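Local coordinates for insecticidal crystal protein Cry7Cal (Bacillus thuringiensis, PDB 5ZI1) that is an insecticidal delta endotoxin active against the locust Locusta migratoria manilensis, and probably acts by binding receptors in the insect, at residues 301-306 with 311-316; 360-365 with 396-401; 319-324 with 330-335. One frame throughout, in Å; residues are numbered along the deposited sequence.

Interaction 1 (301-306 with 311-316); sequences VRARVV and RFAIWT
Arg304 and Ile314 pair through both their N-H and C=O groups, Arg304 N to Ile314 O at 2.9 Å and Ile314 N to Arg304 O at 2.8 Å. Val306 and Phe312 repeat the pattern beside the turn, and Thr316 N closes the far end on Arg302 O at 2.6 Å, five backbone hydrogen bonds in all. Between these lie the non-hydrogen-bonded pairs Ala303-Trp315 and Val305-Ala313. This is a beta hairpin of strands 294-306 and 312-324, inner strands of a four-stranded antiparallel sheet in the middle domain of a three-domain Cry toxin.

Two CH-pi contacts carry the apolar side chains. Val301 CG1, set anti to its own nitrogen (chi1 167°), stands 3.7 Å from the centroid of the Trp315 five-membered ring, while CG2 reaches the six-membered ring; Trp315 NE1 is bonded to Val373 O. Val306 CG2 sits over the Phe312 face, 3.5 Å from CE1.

Two of the arginines, Arg304 and Arg311, offer carbon or flat surface across the hairpin. The stem of Arg304 passes at a slant across Thr316 CG2, its CG 3.6 Å from that methyl. Val305 CG1 lies over the guanidinium face of Arg311, whose NE forms a salt bridge with Glu307.

Interaction 2 (360-365 with 396-401); sequences IAAANK and NNIPSS
Ala362 CB meets Ile398 CD1 at 3.6 Å, one methyl against another, and this touch is the heart of the contact. Both residues direct CB toward the opposite segment. Ile398 spans the remaining gap with its longer branch: CG1 lies beside the backbone nitrogen (chi1 -55°) and the chain runs on extended (chi2 158°), which carries CD1 to the strand although the two CA atoms stay 7.8 Å apart. A looser approach flanks it, where Ile360 CG2 comes within 4.4 Å of Asn396 ND2.

The next shell explains how the loop holds Ile398 in place. Asn396 OD1 reaches forward along its own chain and accepts a hydrogen bond, 2.9 Å long, from Ile398 N. The donor stands above the amide carbonyl plane, 39° out of it. This closes an Asx turn, so the same asparagine that lies beside Ile360 also fixes the start of the residue that touches Ala362.

Further out, Asn397 OD1 is hydrogen-bonded to Arg311 N, tying the loop to the residue that precedes strand 312-324, and Phe312 packs on Asn396. On the strand side, Ala362 pairs through its backbone with Ala372 of strand 369-382.

The loop comes after strand 387-393 and leads to 404-407, an outermost strand of the sheet containing 352-365. No hydrogen bond passes between the two segments, and they bury just 136 Å² together; their direct attachment is therefore small and apolar, while the side-chain oxygens of Asn396 and Asn397 shape the turn and bond to the neighbouring hairpin, respectively.

Interaction 3 (319-324 with 330-335); sequences SVVTQY and ENTFNY
Strands 319-324 and 331-335 run antiparallel, their axes 168° apart in direction and 4.6 Å apart at closest approach, with Val320-Phe333 and Thr322-Asn331 as hydrogen-bonded pairs; each pair uses both of its backbone bonds.

On the face that holds Val320, Thr322, Asn331 and Phe333, the amide of Asn331 lies between two partners. Its CG stands beside the backbone nitrogen (chi1 -51°), which brings ND2 over the centre of the Tyr324 ring, 3.4 Å above the plane and 3.5 Å from Tyr324 CZ. Amide and ring planes are inclined at 52°, neither stacked flat nor perpendicular. From the same nitrogen a weak hydrogen bond, 3.4 Å long, reaches Thr322 OG1. That hydroxyl has a stronger partner in Gln294 OE1 of the adjoining strand 294-306, and it also lies at the edge of the Phe333 ring, near its plane. Val320 CG1 adds a looser apolar touch on Phe333 CD2 at 4.2 Å.

The other face carries Ser319, Val321, Thr332 and Asn334. Val321 CG2 runs alongside Thr332, 4.0 Å from its OG1, while CG1 meets the aliphatic part of Glu330 at CB. Near the far end Ser319 OG donates to Asn334 OD1, but the modelled separation is very short and its exact length is doubtful.

Strand 331-336 is an outermost strand of its sheet within the chain, whereas 312-324 is an inner strand and pairs on its other edge with 294-306. Together 312-324 and 331-336 form the antiparallel beta hairpin at one border of a four-stranded sheet, as expected in the beta-prism middle domain of three-domain Cry toxins.

Strand 312-324 unites interactions 1 and 3, whose centres lie 22 Å apart in one sheet. It pairs with 294-306 along both halves; interaction 1 takes the first half, and in interaction 3 the second half also pairs with 331-336 on its other edge. Interaction 2 sets a strand of another sheet against a loop, yet it touches interaction 1, with centres 12 Å apart. Phe312 is the bridge, its CZ 3.6 Å from Asn364 CB and its CD2 3.6 Å from Ile398 CD1. The 2.7 Å bond between Arg311 N and Asn397 OD1 reinforces this junction of hairpin and loop. Interactions 2 and 3 do not meet; their nearest atoms are about 16 Å apart.

Interaction 1 (301-306 with 311-316)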
loop_
_atom_site.group_PDB
_atom_site.type_symbol
_atom_site.label_atom_id
_atom_site.label_comp_id
_atom_site.label_asym_id
_atom_site.label_seq_id
_atom_site.Cartn_x
_atom_site.Cartn_y
_atom_site.Cartn_z
ATOM N N VAL A 301 -13.909 -6.444 -23.168
ATOM C CA VAL A 301 -15.254 -5.971 -22.868
ATOM C C VAL A 301 -16.191 -6.455 -23.966
ATOM O O VAL A 301 -15.850 -6.399 -25.151
ATOM C CB VAL A 301 -15.298 -4.435 -22.733
ATOM C CG1 VAL A 301 -16.739 -3.919 -22.741
ATOM C CG2 VAL A 301 -14.595 -4.006 -21.476
ATOM N N ARG A 302 -17.354 -6.965 -23.565
ATOM C CA ARG A 302 -18.449 -7.275 -24.474
ATOM C C ARG A 302 -19.624 -6.370 -24.147
ATOM O O ARG A 302 -19.982 -6.210 -22.970
ATOM C CB ARG A 302 -18.903 -8.729 -24.373
ATOM C CG ARG A 302 -17.860 -9.734 -24.743
ATOM C CD ARG A 302 -17.309 -9.502 -26.111
ATOM N NE ARG A 302 -17.124 -10.781 -26.787
ATOM C CZ ARG A 302 -15.942 -11.331 -27.046
ATOM N NH1 ARG A 302 -14.820 -10.702 -26.711
ATOM N NH2 ARG A 302 -15.883 -12.511 -27.655
ATOM N N ALA A 303 -20.246 -5.810 -25.189
ATOM C CA ALA A 303 -21.300 -4.839 -24.981
ATOM C C ALA A 303 -22.364 -5.001 -26.057
ATOM O O ALA A 303 -22.122 -5.571 -27.127
ATOM C CB ALA A 303 -20.743 -3.416 -24.971
ATOM N N ARG A 304 -23.561 -4.503 -25.749
ATOM C CA ARG A 304 -24.670 -4.534 -26.689
ATOM C C ARG A 304 -25.392 -3.204 -26.600
ATOM O O ARG A 304 -25.245 -2.464 -25.626
ATOM C CB ARG A 304 -25.636 -5.695 -26.416
ATOM C CG ARG A 304 -26.502 -5.507 -25.187
ATOM C CD ARG A 304 -27.369 -6.729 -24.949
ATOM N NE ARG A 304 -27.995 -6.676 -23.634
ATOM C CZ ARG A 304 -29.261 -6.347 -23.409
ATOM N NH1 ARG A 304 -29.720 -6.313 -22.164
ATOM N NH2 ARG A 304 -30.068 -6.055 -24.419
ATOM N N VAL A 305 -26.165 -2.907 -27.645
ATOM C CA VAL A 305 -26.891 -1.652 -27.809
ATOM C C VAL A 305 -28.337 -1.864 -27.403
ATOM O O VAL A 305 -28.963 -2.860 -27.781
ATOM C CB VAL A 305 -26.805 -1.159 -29.270
ATOM C CG1 VAL A 305 -27.507 0.176 -29.432
ATOM C CG2 VAL A 305 -25.353 -1.063 -29.720
ATOM N N VAL A 306 -28.874 -0.927 -26.636
ATOM C CA VAL A 306 -30.280 -0.945 -26.262
ATOM C C VAL A 306 -30.870 0.406 -26.628
ATOM O O VAL A 306 -30.165 1.415 -26.697
ATOM C CB VAL A 306 -30.496 -1.240 -24.762
ATOM C CG1 VAL A 306 -30.002 -2.642 -24.426
ATOM C CG2 VAL A 306 -29.797 -0.193 -23.922
ATOM N N ARG A 311 -30.491 5.769 -27.051
ATOM C CA ARG A 311 -29.848 4.549 -27.525
ATOM C C ARG A 311 -28.377 4.605 -27.131
ATOM O O ARG A 311 -27.753 5.665 -27.218
ATOM C CB ARG A 311 -30.053 4.362 -29.058
ATOM C CG ARG A 311 -28.909 3.675 -29.825
ATOM C CD ARG A 311 -29.327 3.349 -31.298
ATOM N NE ARG A 311 -30.242 2.191 -31.340
ATOM C CZ ARG A 311 -29.939 0.997 -31.850
ATOM N NH1 ARG A 311 -28.736 0.800 -32.379
ATOM N NH2 ARG A 311 -30.836 0.007 -31.837
ATOM N N PHE A 312 -27.837 3.484 -26.648
ATOM C CA PHE A 312 -26.516 3.473 -26.021
ATOM C C PHE A 312 -26.100 2.045 -25.731
ATOM O O PHE A 312 -26.942 1.183 -25.468
ATOM C CB PHE A 312 -26.500 4.264 -24.713
ATOM C CG PHE A 312 -27.553 3.830 -23.756
ATOM C CD1 PHE A 312 -27.316 2.781 -22.866
ATOM C CD2 PHE A 312 -28.800 4.452 -23.759
ATOM C CE1 PHE A 312 -28.298 2.363 -21.993
ATOM C CE2 PHE A 312 -29.787 4.048 -22.872
ATOM C CZ PHE A 312 -29.538 2.991 -21.986
ATOM N N ALA A 313 -24.792 1.815 -25.751
ATOM C CA ALA A 313 -24.264 0.502 -25.429
ATOM C C ALA A 313 -24.153 0.335 -23.916
ATOM O O ALA A 313 -24.023 1.313 -23.174
ATOM C CB ALA A 313 -22.908 0.298 -26.095
ATOM N N ILE A 314 -24.261 -0.924 -23.472
ATOM C CA ILE A 314 -24.037 -1.353 -22.099
ATOM C C ILE A 314 -23.197 -2.619 -22.164
ATOM O O ILE A 314 -23.331 -3.420 -23.096
ATOM C CB ILE A 314 -25.347 -1.645 -21.327
ATOM C CG1 ILE A 314 -26.083 -2.823 -21.976
ATOM C CG2 ILE A 314 -26.247 -0.407 -21.225
ATOM C CD1 ILE A 314 -27.296 -3.312 -21.200
ATOM N N TRP A 315 -22.338 -2.817 -21.158
ATOM C CA TRP A 315 -21.531 -4.033 -21.148
ATOM C C TRP A 315 -22.422 -5.223 -20.853
ATOM O O TRP A 315 -23.292 -5.157 -19.988
ATOM C CB TRP A 315 -20.416 -3.992 -20.091
ATOM C CG TRP A 315 -19.433 -2.881 -20.196
ATOM C CD1 TRP A 315 -19.546 -1.753 -20.944
ATOM C CD2 TRP A 315 -18.183 -2.786 -19.511
ATOM N NE1 TRP A 315 -18.444 -0.956 -20.769
ATOM C CE2 TRP A 315 -17.586 -1.573 -19.900
ATOM C CE3 TRP A 315 -17.503 -3.616 -18.620
ATOM C CZ2 TRP A 315 -16.352 -1.161 -19.418
ATOM C CZ3 TRP A 315 -16.273 -3.208 -18.145
ATOM C CH2 TRP A 315 -15.710 -1.993 -18.543
ATOM N N THR A 316 -22.205 -6.319 -21.578
ATOM C CA THR A 316 -22.823 -7.586 -21.209
ATOM C C THR A 316 -21.908 -8.424 -20.317
ATOM O O THR A 316 -22.389 -9.262 -19.541
ATOM C CB THR A 316 -23.167 -8.376 -22.470
ATOM O OG1 THR A 316 -21.955 -8.754 -23.133
ATOM C CG2 THR A 316 -24.006 -7.512 -23.447
#

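Interaction 2 (360-365 with 396-401)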
loop_
_atom_site.group_PDB
_atom_site.type_symbol
_atom_site.label_atom_id
_atom_site.label_comp_id
_atom_site.label_asym_id
_atom_site.label_seq_id
_atom_site.Cartn_x
_atom_site.Cartn_y
_atom_site.Cartn_z
ATOM N N ILE A 360 -16.673 7.371 -19.571
ATOM C CA ILE A 360 -17.997 7.995 -19.600
ATOM C C ILE A 360 -18.961 7.025 -18.940
ATOM O O ILE A 360 -19.065 5.867 -19.358
ATOM C CB ILE A 360 -18.488 8.329 -21.027
ATOM C CG1 ILE A 360 -17.500 9.204 -21.797
ATOM C CG2 ILE A 360 -19.859 9.078 -20.967
ATOM C CD1 ILE A 360 -17.460 10.632 -21.313
ATOM N N ALA A 361 -19.676 7.498 -17.928
ATOM C CA ALA A 361 -20.721 6.712 -17.289
ATOM C C ALA A 361 -22.083 7.280 -17.676
ATOM O O ALA A 361 -22.243 8.498 -17.815
ATOM C CB ALA A 361 -20.558 6.700 -15.757
ATOM N N ALA A 362 -23.052 6.387 -17.861
ATOM C CA ALA A 362 -24.419 6.761 -18.185
ATOM C C ALA A 362 -25.350 5.727 -17.567
ATOM O O ALA A 362 -24.918 4.650 -17.130
ATOM C CB ALA A 362 -24.634 6.853 -19.704
ATOM N N ALA A 363 -26.637 6.070 -17.541
ATOM C CA ALA A 363 -27.688 5.178 -17.066
ATOM C C ALA A 363 -29.023 5.622 -17.651
ATOM O O ALA A 363 -29.211 6.783 -18.006
ATOM C CB ALA A 363 -27.782 5.167 -15.537
ATOM N N ASN A 364 -29.961 4.689 -17.709
ATOM C CA ASN A 364 -31.317 5.008 -18.124
ATOM C C ASN A 364 -32.279 4.141 -17.337
ATOM O O ASN A 364 -32.147 2.912 -17.350
ATOM C CB ASN A 364 -31.510 4.771 -19.615
ATOM C CG ASN A 364 -32.893 5.144 -20.061
ATOM O OD1 ASN A 364 -33.819 4.331 -20.029
ATOM N ND2 ASN A 364 -33.051 6.393 -20.456
ATOM N N LYS A 365 -33.243 4.768 -16.663
ATOM C CA LYS A 365 -34.268 4.048 -15.915
ATOM C C LYS A 365 -35.630 4.381 -16.513
ATOM O O LYS A 365 -36.113 5.506 -16.379
ATOM C CB LYS A 365 -34.221 4.386 -14.428
ATOM C CG LYS A 365 -35.115 3.496 -13.589
ATOM C CD LYS A 365 -34.972 3.832 -12.109
ATOM C CE LYS A 365 -35.626 2.787 -11.219
ATOM N NZ LYS A 365 -37.110 2.857 -11.251
ATOM N N ASN A 396 -23.881 6.021 -28.151
ATOM C CA ASN A 396 -24.435 6.734 -27.013
ATOM C C ASN A 396 -24.975 8.076 -27.490
ATOM O O ASN A 396 -24.208 8.957 -27.891
ATOM C CB ASN A 396 -23.366 6.909 -25.921
ATOM C CG ASN A 396 -23.822 7.801 -24.802
ATOM O OD1 ASN A 396 -25.024 8.000 -24.594
ATOM N ND2 ASN A 396 -22.864 8.355 -24.068
ATOM N N ASN A 397 -26.293 8.236 -27.473
ATOM C CA ASN A 397 -26.905 9.506 -27.830
ATOM C C ASN A 397 -27.550 10.178 -26.628
ATOM O O ASN A 397 -28.411 11.053 -26.803
ATOM C CB ASN A 397 -27.921 9.332 -28.970
ATOM C CG ASN A 397 -29.164 8.540 -28.561
ATOM O OD1 ASN A 397 -29.421 8.270 -27.373
ATOM N ND2 ASN A 397 -29.957 8.176 -29.556
ATOM N N ILE A 398 -27.176 9.762 -25.416
ATOM C CA ILE A 398 -27.638 10.485 -24.225
ATOM C C ILE A 398 -26.951 11.843 -24.188
ATOM O O ILE A 398 -25.733 11.915 -24.425
ATOM C CB ILE A 398 -27.341 9.686 -22.954
ATOM C CG1 ILE A 398 -27.936 8.288 -23.037
ATOM C CG2 ILE A 398 -27.926 10.379 -21.744
ATOM C CD1 ILE A 398 -27.268 7.311 -22.098
ATOM N N PRO A 399 -27.680 12.936 -23.946
ATOM C CA PRO A 399 -27.034 14.252 -23.871
ATOM C C PRO A 399 -25.890 14.238 -22.868
ATOM O O PRO A 399 -25.979 13.619 -21.801
ATOM C CB PRO A 399 -28.165 15.183 -23.423
ATOM C CG PRO A 399 -29.418 14.492 -23.804
ATOM C CD PRO A 399 -29.135 13.018 -23.733
ATOM N N SER A 400 -24.807 14.934 -23.231
ATOM C CA SER A 400 -23.577 14.892 -22.453
ATOM C C SER A 400 -23.793 15.340 -21.020
ATOM O O SER A 400 -23.129 14.831 -20.108
ATOM C CB SER A 400 -22.524 15.765 -23.117
ATOM O OG SER A 400 -22.217 15.231 -24.385
ATOM N N SER A 401 -24.706 16.289 -20.803
ATOM C CA SER A 401 -24.985 16.779 -19.462
ATOM C C SER A 401 -25.747 15.764 -18.624
ATOM O O SER A 401 -25.947 15.999 -17.429
ATOM C CB SER A 401 -25.770 18.088 -19.524
ATOM O OG SER A 401 -27.112 17.859 -19.915
#

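Interaction 3 (319-324 with 330-335)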
loop_
_atom_site.group_PDB
_atom_site.type_symbol
_atom_site.label_atom_id
_atom_site.label_comp_id
_atom_site.label_asym_id
_atom_site.label_seq_id
_atom_site.Cartn_x
_atom_site.Cartn_y
_atom_site.Cartn_z
ATOM N N SER A 319 -13.739 -9.564 -19.104
ATOM C CA SER A 319 -12.772 -10.574 -18.731
ATOM C C SER A 319 -11.472 -9.887 -18.381
ATOM O O SER A 319 -11.179 -8.796 -18.867
ATOM C CB SER A 319 -12.539 -11.590 -19.850
ATOM O OG SER A 319 -13.557 -12.574 -19.821
ATOM N N VAL A 320 -10.691 -10.544 -17.537
ATOM C CA VAL A 320 -9.449 -9.972 -17.053
ATOM C C VAL A 320 -8.409 -11.074 -17.049
ATOM O O VAL A 320 -8.677 -12.189 -16.586
ATOM C CB VAL A 320 -9.637 -9.361 -15.653
ATOM C CG1 VAL A 320 -8.336 -9.312 -14.911
ATOM C CG2 VAL A 320 -10.223 -7.972 -15.787
ATOM N N VAL A 321 -7.232 -10.776 -17.587
ATOM C CA VAL A 321 -6.145 -11.732 -17.667
ATOM C C VAL A 321 -4.958 -11.145 -16.925
ATOM O O VAL A 321 -4.631 -9.964 -17.097
ATOM C CB VAL A 321 -5.776 -12.072 -19.123
ATOM C CG1 VAL A 321 -4.631 -13.082 -19.139
ATOM C CG2 VAL A 321 -6.983 -12.630 -19.848
ATOM N N THR A 322 -4.341 -11.958 -16.081
ATOM C CA THR A 322 -3.168 -11.558 -15.323
ATOM C C THR A 322 -2.120 -12.660 -15.410
ATOM O O THR A 322 -2.431 -13.821 -15.712
ATOM C CB THR A 322 -3.505 -11.290 -13.839
ATOM O OG1 THR A 322 -3.913 -12.516 -13.221
ATOM C CG2 THR A 322 -4.628 -10.268 -13.701
ATOM N N GLN A 323 -0.872 -12.276 -15.115
ATOM C CA GLN A 323 0.226 -13.199 -14.871
ATOM C C GLN A 323 0.843 -12.920 -13.501
ATOM O O GLN A 323 0.944 -11.759 -13.085
ATOM C CB GLN A 323 1.301 -13.064 -15.944
ATOM C CG GLN A 323 0.837 -13.498 -17.329
ATOM C CD GLN A 323 1.789 -13.093 -18.434
ATOM O OE1 GLN A 323 2.952 -12.758 -18.184
ATOM N NE2 GLN A 323 1.304 -13.126 -19.672
ATOM N N TYR A 324 1.280 -13.984 -12.814
ATOM C CA TYR A 324 2.076 -13.837 -11.602
ATOM C C TYR A 324 3.461 -13.309 -11.958
ATOM O O TYR A 324 3.813 -13.176 -13.126
ATOM C CB TYR A 324 2.185 -15.166 -10.861
ATOM C CG TYR A 324 0.849 -15.667 -10.355
ATOM C CD1 TYR A 324 -0.030 -14.813 -9.691
ATOM C CD2 TYR A 324 0.467 -16.992 -10.534
ATOM C CE1 TYR A 324 -1.245 -15.267 -9.225
ATOM C CE2 TYR A 324 -0.754 -17.456 -10.071
ATOM C CZ TYR A 324 -1.600 -16.588 -9.417
ATOM O OH TYR A 324 -2.812 -17.047 -8.952
ATOM N N GLU A 330 -1.282 -17.859 -17.487
ATOM C CA GLU A 330 -2.295 -16.820 -17.506
ATOM C C GLU A 330 -3.366 -17.150 -16.482
ATOM O O GLU A 330 -3.776 -18.306 -16.350
ATOM C CB GLU A 330 -2.914 -16.678 -18.895
ATOM C CG GLU A 330 -1.962 -16.148 -19.953
ATOM C CD GLU A 330 -2.645 -15.961 -21.306
ATOM O OE1 GLU A 330 -3.598 -16.722 -21.606
ATOM O OE2 GLU A 330 -2.233 -15.054 -22.067
ATOM N N ASN A 331 -3.786 -16.135 -15.734
ATOM C CA ASN A 331 -4.950 -16.238 -14.868
ATOM C C ASN A 331 -6.068 -15.457 -15.541
ATOM O O ASN A 331 -5.878 -14.288 -15.896
ATOM C CB ASN A 331 -4.654 -15.692 -13.465
ATOM C CG ASN A 331 -3.379 -16.306 -12.863
ATOM O OD1 ASN A 331 -3.316 -17.509 -12.639
ATOM N ND2 ASN A 331 -2.362 -15.479 -12.622
ATOM N N THR A 332 -7.220 -16.103 -15.725
ATOM C CA THR A 332 -8.353 -15.495 -16.410
ATOM C C THR A 332 -9.536 -15.412 -15.468
ATOM O O THR A 332 -9.912 -16.420 -14.865
ATOM C CB THR A 332 -8.743 -16.297 -17.652
ATOM O OG1 THR A 332 -7.623 -16.353 -18.530
ATOM C CG2 THR A 332 -9.937 -15.654 -18.375
ATOM N N PHE A 333 -10.136 -14.224 -15.374
ATOM C CA PHE A 333 -11.367 -14.009 -14.619
ATOM C C PHE A 333 -12.442 -13.456 -15.544
ATOM O O PHE A 333 -12.233 -12.432 -16.203
ATOM C CB PHE A 333 -11.107 -13.073 -13.446
ATOM C CG PHE A 333 -9.935 -13.506 -12.623
ATOM C CD1 PHE A 333 -10.088 -14.464 -11.633
ATOM C CD2 PHE A 333 -8.669 -13.016 -12.893
ATOM C CE1 PHE A 333 -9.000 -14.899 -10.887
ATOM C CE2 PHE A 333 -7.586 -13.442 -12.160
ATOM C CZ PHE A 333 -7.754 -14.387 -11.149
ATOM N N ASN A 334 -13.584 -14.132 -15.586
ATOM C CA ASN A 334 -14.712 -13.742 -16.412
ATOM C C ASN A 334 -15.836 -13.175 -15.554
ATOM O O ASN A 334 -16.046 -13.607 -14.419
ATOM C CB ASN A 334 -15.214 -14.934 -17.220
ATOM C CG ASN A 334 -14.136 -15.515 -18.115
ATOM O OD1 ASN A 334 -13.747 -14.900 -19.117
ATOM N ND2 ASN A 334 -13.642 -16.701 -17.763
ATOM N N TYR A 335 -16.531 -12.180 -16.095
ATOM C CA TYR A 335 -17.710 -11.596 -15.482
ATOM C C TYR A 335 -18.816 -11.523 -16.520
ATOM O O TYR A 335 -18.554 -11.400 -17.720
ATOM C CB TYR A 335 -17.436 -10.195 -14.942
ATOM C CG TYR A 335 -16.420 -10.150 -13.826
ATOM C CD1 TYR A 335 -15.067 -10.060 -14.096
ATOM C CD2 TYR A 335 -16.823 -10.185 -12.494
ATOM C CE1 TYR A 335 -14.139 -10.011 -13.066
ATOM C CE2 TYR A 335 -15.914 -10.133 -11.474
ATOM C CZ TYR A 335 -14.570 -10.050 -11.753
ATOM O OH TYR A 335 -13.660 -10.004 -10.706
#